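Local coordinates for protein beta-carbonic anhydrase (Methanothermobacter thermautotrophicus, PDB 1G5C) that probably catalyses the reversible hydration of carbon dioxide to bicarbonate as a zinc-containing beta-class carbonic anhydrase, at residues A[81-86]-A[150-155]. Numbering follows the deposited sequence.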
# COMPACT_ATOMS: atom_id res chain seq x y z
N GLU A 81 -0.30 13.53 9.46
CA GLU A 81 -1.39 13.92 8.58
C GLU A 81 -1.70 12.81 7.59
O GLU A 81 -0.81 12.33 6.87
CB GLU A 81 -1.03 15.21 7.82
CG GLU A 81 -2.09 15.68 6.83
CD GLU A 81 -1.91 17.14 6.43
OE1 GLU A 81 -0.74 17.61 6.39
OE2 GLU A 81 -2.92 17.83 6.14
N ILE A 82 -2.96 12.41 7.54
CA ILE A 82 -3.39 11.35 6.63
C ILE A 82 -4.47 11.91 5.71
O ILE A 82 -5.36 12.63 6.17
CB ILE A 82 -4.01 10.16 7.40
CG1 ILE A 82 -2.98 9.57 8.37
CG2 ILE A 82 -4.50 9.10 6.41
CD1 ILE A 82 -3.55 8.51 9.29
N ILE A 83 -4.38 11.59 4.42
CA ILE A 83 -5.36 12.05 3.44
C ILE A 83 -5.89 10.87 2.64
O ILE A 83 -5.13 10.19 1.93
CB ILE A 83 -4.75 13.06 2.41
CG1 ILE A 83 -4.13 14.25 3.13
CG2 ILE A 83 -5.84 13.55 1.46
CD1 ILE A 83 -3.39 15.23 2.18
N ILE A 84 -7.18 10.60 2.78
CA ILE A 84 -7.77 9.53 1.99
C ILE A 84 -8.19 10.22 0.71
O ILE A 84 -8.77 11.32 0.76
CB ILE A 84 -9.02 8.92 2.67
CG1 ILE A 84 -8.63 8.26 4.00
CG2 ILE A 84 -9.68 7.92 1.70
CD1 ILE A 84 -9.83 7.75 4.84
N VAL A 85 -7.86 9.62 -0.44
CA VAL A 85 -8.25 10.19 -1.72
C VAL A 85 -9.04 9.17 -2.55
O VAL A 85 -8.48 8.18 -3.07
CB VAL A 85 -7.02 10.67 -2.55
CG1 VAL A 85 -7.49 11.32 -3.87
CG2 VAL A 85 -6.19 11.67 -1.75
N GLY A 86 -10.35 9.38 -2.64
CA GLY A 86 -11.15 8.50 -3.47
C GLY A 86 -11.13 9.11 -4.85
O GLY A 86 -10.52 10.16 -5.05
N GLY A 150 -3.98 14.61 11.86
CA GLY A 150 -5.01 15.20 11.02
C GLY A 150 -5.45 14.20 9.97
O GLY A 150 -4.60 13.59 9.31
N VAL A 151 -6.76 14.01 9.80
CA VAL A 151 -7.29 13.06 8.82
C VAL A 151 -8.26 13.78 7.90
O VAL A 151 -9.30 14.30 8.33
CB VAL A 151 -7.98 11.88 9.53
CG1 VAL A 151 -8.41 10.83 8.51
CG2 VAL A 151 -7.03 11.25 10.54
N HIS A 152 -7.90 13.82 6.61
CA HIS A 152 -8.69 14.52 5.61
C HIS A 152 -9.26 13.57 4.57
O HIS A 152 -8.70 12.50 4.33
CB HIS A 152 -7.81 15.57 4.92
CG HIS A 152 -7.03 16.44 5.88
ND1 HIS A 152 -7.63 17.38 6.68
CD2 HIS A 152 -5.71 16.48 6.16
CE1 HIS A 152 -6.70 17.98 7.41
NE2 HIS A 152 -5.53 17.45 7.11
N GLY A 153 -10.37 13.96 3.96
CA GLY A 153 -10.98 13.14 2.95
C GLY A 153 -11.20 13.97 1.70
O GLY A 153 -11.76 15.07 1.78
N LEU A 154 -10.76 13.45 0.56
CA LEU A 154 -10.88 14.15 -0.71
C LEU A 154 -11.31 13.16 -1.76
O LEU A 154 -11.17 11.95 -1.58
CB LEU A 154 -9.51 14.71 -1.16
CG LEU A 154 -8.68 15.60 -0.23
CD1 LEU A 154 -7.35 15.95 -0.91
CD2 LEU A 154 -9.44 16.85 0.11
N ILE A 155 -11.84 13.69 -2.86
CA ILE A 155 -12.18 12.85 -3.98
C ILE A 155 -11.59 13.56 -5.20
O ILE A 155 -11.74 14.79 -5.35
CB ILE A 155 -13.69 12.62 -4.15
CG1 ILE A 155 -13.90 11.66 -5.32
CG2 ILE A 155 -14.40 13.93 -4.39
CD1 ILE A 155 -15.30 11.07 -5.42
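The imidazole of His-152 meets Glu-81 at its edge: Glu-81 CG lies in the ring plane, 3.8 Å from His-152 CD2, while Gly-150 C sits over one face, offset toward the rim. Ile-83 CG1 also reaches that edge, 4.1 Å from His-152 CD2. The carboxylate is turned 59° from the ring, and His-152 NE2 gives Glu-81 OE2 a weak, bent hydrogen bond of 2.8 Å (116° at the hydrogen). With CG anti to the backbone N and the chain extended beyond it, Glu-81 spans the gap between strands. ND1 accepts the backbone N-H of Asp-169, leaving NE2 to carry the ring proton toward Glu-81 and its second acceptor, Glu-170 OE2; the two carboxylates lie close, so one may be protonated. An alanine in place of Glu-81 removes its carboxylate and would probably open a gap at the CD2/NE2 edge, though Asp-169 and Glu-170 would still hold the ring. Farther along the same face of the sheet, Ile-83 CG2 packs 3.7 Å from Leu-154 CD1. On the sheet's opposite face, Ile-82, Ile-84 and Val-151 pack against Leu-139 of helix 128-141. Five backbone bonds join the strands, from Ile-82 N to Gly-150 O (2.7 Å) through Gly-86 N to Leu-154 O (2.9 Å). Segments 81-86 and 150-155, their axes diverging by 19°, are parallel neighbours in the central sheet of the alpha/beta carbonic anhydrase fold; strand 81-87 ends at zinc ligand His-87.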